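Local atomic coordinates of alcohol dehydrogenase (Aeropyrum pernix, PDB entry 1H2B), a protein that probably catalyses the NAD-dependent oxidation of alcohols to aldehydes or ketones, as a zinc-containing member of the alcohol dehydrogenase family. Residues Tyr35-Glu39 against Glu139-Thr143; His145-Ile149 against Tyr312-His316. Numbering follows the deposited sequence.

Interaction 1: Tyr35-Glu39 against Glu139-Thr143; sequences YPRLE and EFMRT
Neither helix nor strand, the run Tyr-35 to Glu-39 is nonetheless extended, with phi/psi of -57/143 at Tyr-35, -62/151 at Pro-36 and -164/149 at Glu-39. It belongs to the loop between strands 29-32 and 44-52. Facing it is strand 140-143, with Phe-140 at -135/154 and Arg-142 at -86/147. The two run in the same sense: CA of Tyr-35 lies 7.0 Å from CA of Phe-140, and CA of Pro-36 lies 5.9 Å from CA of Arg-142. No backbone hydrogen bond joins them; Met-141 and Thr-143 instead pair with Val-46 and Val-44 of strand 44-52, so the loop is held by side chains of strand 140-143. Phe-140 (chi1 m) and Arg-142 (chi1 p) direct their CA-to-CB bonds toward the loop, Met-141 away. Tyr-35, chi1 t, presents its edge to the face of Phe-140 in a T-shaped stack, centroids 5.1 Å apart and planes at 69°, while its hydroxyl is hydrogen-bonded to Glu-87. Pro-36 wedges between the two strand side chains, CD 3.8 Å from CB of Phe-140 and CB 3.8 Å from CB of Arg-142. From CB onward Arg-142 is extended (chi2 and chi3 t), and NH1 donates a nearly straight hydrogen bond (2.9 Å, 167°) to O of Arg-37. The same NH1 lies 3.0 Å from OE2 of Glu-39 in a salt bridge whose hydrogen bond is weak (120°). Phe-42 adds a cation-pi contact to Arg-142. The chemistry thus passes from aromatic to ionic along the strand, at the surface of the catalytic domain, and a single arginine ties loop to sheet through both a carbonyl and a carboxylate.

Interaction 2: His145-Ile149 against Tyr312-His316; sequences HRSVI and YVELH
Ile-149 and Tyr-312 carry most of this contact, which buries 265 Å² in all. Residues 145-147 form a 3-10 turn, closed by Val-148 N to His-145 O at 3.1 Å, before the chain extends into strand 148-150; residues 312-316 are the first turn of helix 312-323. CA of Ser-147 stands 7.5 Å from CA of Tyr-312, and CA of Ile-149 7.2 Å from CA of His-316. Tyr-312, with chi1 t and chi2 87°, reaches across so that OH donates a 2.7 Å hydrogen bond to O of Val-148, and its CE1 lies 3.3 Å from O of Arg-146. Ile-149, in the m,t rotamer, sends CD1 over one face of that ring, with CG1 3.5 Å from CZ of Tyr-312. CD1 also meets CD2 of Leu-315 at 3.6 Å. The helix start thus docks by one polar tether and an apolar patch, beside the zinc site of Asp-109, Cys-112 and Cys-115. It joins strand 148-150 of the mixed sheet, paired at Ile-149 with Ile-102, to the helix following strand 303-306 of the parallel sheet. Leu-315 packs on Ile-171 of helix 166-181, and Arg-116 of a second subunit makes a cation-pi contact with Tyr-312 and hydrogen-bonds to O of Arg-146.

Interactions 1 and 2 follow one another along the chain, since strand 140-143 of the first leads almost directly into the 3-10 turn and strand 148-150 of the second. Both strands belong to the same mixed sheet, yet the contact centres lie about 18 Å apart. Interaction 1 is a surface contact, where a loop and a strand of the catalytic domain meet and partly exposed side chains form a salt bridge. Interaction 2 is more buried, joins a 3-10 turn and strand to the start of helix 312-323, and relies on apolar packing with one uncharged hydrogen bond. The general lesson is that successive strands of one sheet can pack against quite different elements, here a surface loop and a helix at a subunit interface.

Interaction 1: Tyr35-Glu39 against Glu139-Thr143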
ATOM      1  N   TYR B  35      22.837  13.044 -39.840  1.00 20.06           N
ATOM      2  CA  TYR B  35      21.556  13.391 -39.226  1.00 21.28           C
ATOM      3  C   TYR B  35      20.795  12.108 -38.903  1.00 20.57           C
ATOM      4  O   TYR B  35      20.884  11.105 -39.631  1.00 19.04           O
ATOM      5  CB  TYR B  35      20.788  14.265 -40.223  1.00 17.21           C
ATOM      6  CG  TYR B  35      19.425  14.719 -39.801  1.00 18.86           C
ATOM      7  CD1 TYR B  35      19.297  15.808 -38.962  1.00 21.15           C
ATOM      8  CD2 TYR B  35      18.286  14.091 -40.283  1.00 19.40           C
ATOM      9  CE1 TYR B  35      18.046  16.271 -38.590  1.00 19.84           C
ATOM     10  CE2 TYR B  35      17.024  14.542 -39.922  1.00 22.08           C
ATOM     11  CZ  TYR B  35      16.932  15.650 -39.077  1.00 20.99           C
ATOM     12  OH  TYR B  35      15.704  16.153 -38.665  1.00 21.67           O
ATOM     13  N   PRO B  36      20.079  12.066 -37.771  1.00 17.47           N
ATOM     14  CA  PRO B  36      19.390  10.821 -37.390  1.00 16.00           C
ATOM     15  C   PRO B  36      18.323  10.339 -38.372  1.00 17.26           C
ATOM     16  O   PRO B  36      17.716  11.162 -39.064  1.00 20.78           O
ATOM     17  CB  PRO B  36      18.712  11.173 -36.011  1.00 15.49           C
ATOM     18  CG  PRO B  36      19.414  12.419 -35.548  1.00 18.93           C
ATOM     19  CD  PRO B  36      19.869  13.170 -36.808  1.00 19.65           C
ATOM     20  N   ARG B  37      18.104   9.026 -38.427  1.00 18.62           N
ATOM     21  CA  ARG B  37      17.107   8.479 -39.363  1.00 16.43           C
ATOM     22  C   ARG B  37      15.763   8.373 -38.670  1.00 18.69           C
ATOM     23  O   ARG B  37      15.616   7.613 -37.721  1.00 19.56           O
ATOM     24  CB  ARG B  37      17.494   7.096 -39.826  1.00 19.73           C
ATOM     25  CG  ARG B  37      18.746   7.122 -40.677  1.00 22.50           C
ATOM     26  CD  ARG B  37      18.907   5.901 -41.564  1.00 22.61           C
ATOM     27  NE  ARG B  37      18.967   4.635 -40.851  1.00 26.28           N
ATOM     28  CZ  ARG B  37      20.071   4.102 -40.340  1.00 21.97           C
ATOM     29  NH1 ARG B  37      21.243   4.730 -40.399  1.00 21.80           N
ATOM     30  NH2 ARG B  37      20.018   2.911 -39.774  1.00 27.61           N
ATOM     31  N   LEU B  38      14.779   9.086 -39.211  1.00 19.42           N
ATOM     32  CA  LEU B  38      13.385   8.974 -38.772  1.00 19.68           C
ATOM     33  C   LEU B  38      12.785   7.673 -39.349  1.00 22.26           C
ATOM     34  O   LEU B  38      12.573   7.567 -40.566  1.00 22.83           O
ATOM     35  CB  LEU B  38      12.631  10.210 -39.273  1.00 20.70           C
ATOM     36  CG  LEU B  38      11.258  10.518 -38.717  1.00 24.99           C
ATOM     37  CD1 LEU B  38      11.448  11.080 -37.306  1.00 18.01           C
ATOM     38  CD2 LEU B  38      10.551  11.560 -39.645  1.00 22.94           C
ATOM     39  N   GLU B  39      12.584   6.668 -38.514  1.00 21.34           N
ATOM     40  CA  GLU B  39      12.126   5.342 -38.957  1.00 22.39           C
ATOM     41  C   GLU B  39      11.599   4.516 -37.798  1.00 26.32           C
ATOM     42  O   GLU B  39      12.097   4.617 -36.654  1.00 25.78           O
ATOM     43  CB  GLU B  39      13.273   4.546 -39.621  1.00 25.44           C
ATOM     44  CG  GLU B  39      14.469   4.286 -38.697  1.00 23.56           C
ATOM     45  CD  GLU B  39      14.245   3.134 -37.689  1.00 39.02           C
ATOM     46  OE1 GLU B  39      13.255   2.367 -37.847  1.00 39.70           O
ATOM     47  OE2 GLU B  39      15.070   2.958 -36.743  1.00 37.93           O
ATOM     48  N   GLU B 139      23.686  17.797 -32.144  1.00 18.31           N
ATOM     49  CA  GLU B 139      22.733  18.823 -32.545  1.00 18.90           C
ATOM     50  C   GLU B 139      21.298  18.264 -32.599  1.00 17.11           C
ATOM     51  O   GLU B 139      20.332  18.983 -32.252  1.00 18.03           O
ATOM     52  CB  GLU B 139      23.149  19.386 -33.923  1.00 22.30           C
ATOM     53  CG  GLU B 139      22.343  20.599 -34.365  1.00 27.78           C
ATOM     54  CD  GLU B 139      22.739  21.184 -35.725  1.00 41.27           C
ATOM     55  OE1 GLU B 139      23.620  20.614 -36.422  1.00 38.14           O
ATOM     56  OE2 GLU B 139      22.144  22.226 -36.105  1.00 38.47           O
ATOM     57  N   PHE B 140      21.169  17.017 -33.026  1.00 15.73           N
ATOM     58  CA  PHE B 140      19.855  16.379 -33.183  1.00 18.06           C
ATOM     59  C   PHE B 140      19.883  14.997 -32.607  1.00 16.57           C
ATOM     60  O   PHE B 140      20.944  14.325 -32.577  1.00 18.52           O
ATOM     61  CB  PHE B 140      19.432  16.254 -34.665  1.00 15.55           C
ATOM     62  CG  PHE B 140      19.289  17.583 -35.379  1.00 16.98           C
ATOM     63  CD1 PHE B 140      20.342  18.094 -36.153  1.00 22.43           C
ATOM     64  CD2 PHE B 140      18.136  18.312 -35.257  1.00 19.06           C
ATOM     65  CE1 PHE B 140      20.224  19.313 -36.787  1.00 26.79           C
ATOM     66  CE2 PHE B 140      17.990  19.544 -35.904  1.00 21.78           C
ATOM     67  CZ  PHE B 140      19.039  20.040 -36.675  1.00 23.13           C
ATOM     68  N   MET B 141      18.710  14.523 -32.199  1.00 17.53           N
ATOM     69  CA  MET B 141      18.607  13.171 -31.662  1.00 15.15           C
ATOM     70  C   MET B 141      17.238  12.609 -31.977  1.00 15.79           C
ATOM     71  O   MET B 141      16.248  13.304 -31.852  1.00 15.87           O
ATOM     72  CB  MET B 141      18.782  13.202 -30.118  1.00 16.39           C
ATOM     73  CG  MET B 141      18.903  11.805 -29.547  1.00 18.11           C
ATOM     74  SD  MET B 141      18.778  11.828 -27.694  1.00 18.17           S
ATOM     75  CE  MET B 141      16.982  11.497 -27.574  1.00 19.55           C
ATOM     76  N   ARG B 142      17.211  11.351 -32.414  1.00 15.09           N
ATOM     77  CA  ARG B 142      15.961  10.625 -32.598  1.00 15.66           C
ATOM     78  C   ARG B 142      15.468   9.948 -31.323  1.00 16.76           C
ATOM     79  O   ARG B 142      16.270   9.491 -30.453  1.00 17.75           O
ATOM     80  CB  ARG B 142      16.049   9.668 -33.795  1.00 16.25           C
ATOM     81  CG  ARG B 142      16.964   8.466 -33.628  1.00 16.74           C
ATOM     82  CD  ARG B 142      17.053   7.601 -34.876  1.00 17.49           C
ATOM     83  NE  ARG B 142      17.659   6.314 -34.569  1.00 17.57           N
ATOM     84  CZ  ARG B 142      17.541   5.241 -35.356  1.00 18.89           C
ATOM     85  NH1 ARG B 142      16.881   5.318 -36.519  1.00 21.85           N
ATOM     86  NH2 ARG B 142      18.117   4.081 -35.014  1.00 22.52           N
ATOM     87  N   THR B 143      14.137   9.885 -31.214  1.00 14.74           N
ATOM     88  CA  THR B 143      13.513   9.267 -30.057  1.00 15.78           C
ATOM     89  C   THR B 143      12.117   8.817 -30.447  1.00 17.52           C
ATOM     90  O   THR B 143      11.771   8.935 -31.623  1.00 17.51           O
ATOM     91  CB  THR B 143      13.545  10.251 -28.853  1.00 17.56           C
ATOM     92  OG1 THR B 143      13.055   9.557 -27.708  1.00 19.25           O
ATOM     93  CG2 THR B 143      12.613  11.445 -29.050  1.00 18.71           C
TER

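Interaction 2: His145-Ile149 against Tyr312-His316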
ATOM      1  N   HIS B 145       7.846   9.211 -29.840  1.00 15.92           N
ATOM      2  CA  HIS B 145       6.858  10.152 -29.336  1.00 16.34           C
ATOM      3  C   HIS B 145       6.400   9.739 -27.928  1.00 14.99           C
ATOM      4  O   HIS B 145       6.004  10.621 -27.156  1.00 16.68           O
ATOM      5  CB  HIS B 145       5.617  10.240 -30.284  1.00 16.12           C
ATOM      6  CG  HIS B 145       4.731   9.045 -30.218  1.00 18.85           C
ATOM      7  ND1 HIS B 145       4.922   7.929 -30.999  1.00 22.45           N
ATOM      8  CD2 HIS B 145       3.653   8.771 -29.432  1.00 21.03           C
ATOM      9  CE1 HIS B 145       4.015   7.015 -30.698  1.00 26.82           C
ATOM     10  NE2 HIS B 145       3.226   7.506 -29.763  1.00 23.04           N
ATOM     11  N   ARG B 146       6.514   8.445 -27.610  1.00 15.08           N
ATOM     12  CA  ARG B 146       6.130   7.949 -26.276  1.00 15.17           C
ATOM     13  C   ARG B 146       7.064   8.511 -25.186  1.00 16.04           C
ATOM     14  O   ARG B 146       6.707   8.469 -24.006  1.00 15.97           O
ATOM     15  CB  ARG B 146       6.120   6.430 -26.188  1.00 15.75           C
ATOM     16  CG  ARG B 146       4.954   5.840 -26.966  1.00 28.27           C
ATOM     17  CD  ARG B 146       4.867   4.334 -26.795  1.00 30.24           C
ATOM     18  NE  ARG B 146       3.956   4.056 -25.687  1.00 48.59           N
ATOM     19  CZ  ARG B 146       4.324   3.627 -24.489  1.00 40.04           C
ATOM     20  NH1 ARG B 146       5.595   3.388 -24.220  1.00 48.00           N
ATOM     21  NH2 ARG B 146       3.411   3.423 -23.560  1.00 42.58           N
ATOM     22  N   SER B 147       8.221   9.034 -25.569  1.00 15.72           N
ATOM     23  CA  SER B 147       9.191   9.545 -24.592  1.00 14.53           C
ATOM     24  C   SER B 147       9.039  11.039 -24.405  1.00 14.08           C
ATOM     25  O   SER B 147       9.711  11.646 -23.589  1.00 16.77           O
ATOM     26  CB  SER B 147      10.638   9.262 -25.093  1.00 14.49           C
ATOM     27  OG  SER B 147      10.806   7.896 -25.399  1.00 16.67           O
ATOM     28  N   VAL B 148       8.191  11.669 -25.233  1.00 15.01           N
ATOM     29  CA  VAL B 148       8.105  13.117 -25.223  1.00 15.79           C
ATOM     30  C   VAL B 148       7.080  13.673 -24.233  1.00 16.85           C
ATOM     31  O   VAL B 148       5.936  13.198 -24.180  1.00 17.22           O
ATOM     32  CB  VAL B 148       7.716  13.627 -26.642  1.00 15.16           C
ATOM     33  CG1 VAL B 148       7.492  15.147 -26.672  1.00 16.81           C
ATOM     34  CG2 VAL B 148       8.818  13.291 -27.603  1.00 16.26           C
ATOM     35  N   ILE B 149       7.494  14.696 -23.499  1.00 15.21           N
ATOM     36  CA  ILE B 149       6.559  15.518 -22.720  1.00 18.06           C
ATOM     37  C   ILE B 149       6.684  16.939 -23.226  1.00 17.18           C
ATOM     38  O   ILE B 149       7.764  17.530 -23.209  1.00 16.16           O
ATOM     39  CB  ILE B 149       6.856  15.431 -21.222  1.00 17.03           C
ATOM     40  CG1 ILE B 149       6.446  14.052 -20.741  1.00 18.05           C
ATOM     41  CG2 ILE B 149       6.052  16.545 -20.478  1.00 20.68           C
ATOM     42  CD1 ILE B 149       6.807  13.855 -19.295  1.00 19.97           C
ATOM     43  N   TYR B 312       6.981   7.219 -17.004  1.00 13.77           N
ATOM     44  CA  TYR B 312       6.545   8.422 -17.715  1.00 13.68           C
ATOM     45  C   TYR B 312       5.660   9.295 -16.862  1.00 14.57           C
ATOM     46  O   TYR B 312       5.783  10.517 -16.876  1.00 15.10           O
ATOM     47  CB  TYR B 312       5.814   7.996 -18.962  1.00 14.27           C
ATOM     48  CG  TYR B 312       5.392   9.130 -19.863  1.00 16.03           C
ATOM     49  CD1 TYR B 312       6.259   9.642 -20.840  1.00 15.32           C
ATOM     50  CD2 TYR B 312       4.132   9.659 -19.743  1.00 19.27           C
ATOM     51  CE1 TYR B 312       5.875  10.649 -21.710  1.00 16.99           C
ATOM     52  CE2 TYR B 312       3.705  10.708 -20.607  1.00 19.98           C
ATOM     53  CZ  TYR B 312       4.579  11.190 -21.577  1.00 19.54           C
ATOM     54  OH  TYR B 312       4.171  12.210 -22.431  1.00 24.99           O
ATOM     55  N   VAL B 313       4.782   8.649 -16.114  1.00 14.19           N
ATOM     56  CA  VAL B 313       3.896   9.424 -15.235  1.00 16.77           C
ATOM     57  C   VAL B 313       4.705  10.194 -14.180  1.00 16.55           C
ATOM     58  O   VAL B 313       4.428  11.364 -13.889  1.00 16.04           O
ATOM     59  CB  VAL B 313       2.794   8.538 -14.625  1.00 17.89           C
ATOM     60  CG1 VAL B 313       2.086   9.229 -13.461  1.00 23.53           C
ATOM     61  CG2 VAL B 313       1.795   8.141 -15.743  1.00 19.51           C
ATOM     62  N   GLU B 314       5.716   9.543 -13.631  1.00 14.46           N
ATOM     63  CA  GLU B 314       6.598  10.199 -12.650  1.00 14.86           C
ATOM     64  C   GLU B 314       7.326  11.404 -13.271  1.00 13.46           C
ATOM     65  O   GLU B 314       7.449  12.442 -12.627  1.00 13.81           O
ATOM     66  CB  GLU B 314       7.610   9.183 -12.104  1.00 16.44           C
ATOM     67  CG  GLU B 314       6.897   8.242 -11.136  1.00 15.94           C
ATOM     68  CD  GLU B 314       7.690   6.992 -10.757  1.00 18.37           C
ATOM     69  OE1 GLU B 314       8.614   6.584 -11.497  1.00 15.50           O
ATOM     70  OE2 GLU B 314       7.343   6.417  -9.696  1.00 18.79           O
ATOM     71  N   LEU B 315       7.782  11.298 -14.531  1.00 14.32           N
ATOM     72  CA  LEU B 315       8.423  12.462 -15.164  1.00 12.73           C
ATOM     73  C   LEU B 315       7.381  13.586 -15.308  1.00 12.27           C
ATOM     74  O   LEU B 315       7.700  14.753 -15.045  1.00 14.49           O
ATOM     75  CB  LEU B 315       9.002  12.112 -16.551  1.00 15.30           C
ATOM     76  CG  LEU B 315       9.743  13.277 -17.213  1.00 13.90           C
ATOM     77  CD1 LEU B 315      10.879  13.904 -16.398  1.00 17.26           C
ATOM     78  CD2 LEU B 315      10.181  12.724 -18.585  1.00 17.92           C
ATOM     79  N   HIS B 316       6.159  13.218 -15.675  1.00 14.41           N
ATOM     80  CA  HIS B 316       5.119  14.234 -15.791  1.00 14.11           C
ATOM     81  C   HIS B 316       4.854  14.932 -14.467  1.00 15.98           C
ATOM     82  O   HIS B 316       4.738  16.158 -14.425  1.00 16.00           O
ATOM     83  CB  HIS B 316       3.834  13.562 -16.293  1.00 15.90           C
ATOM     84  CG  HIS B 316       2.797  14.545 -16.699  1.00 24.79           C
ATOM     85  ND1 HIS B 316       2.748  15.097 -17.961  1.00 33.39           N
ATOM     86  CD2 HIS B 316       1.819  15.134 -15.984  1.00 28.56           C
ATOM     87  CE1 HIS B 316       1.755  15.970 -18.009  1.00 27.64           C
ATOM     88  NE2 HIS B 316       1.178  16.009 -16.820  1.00 33.62           N
TER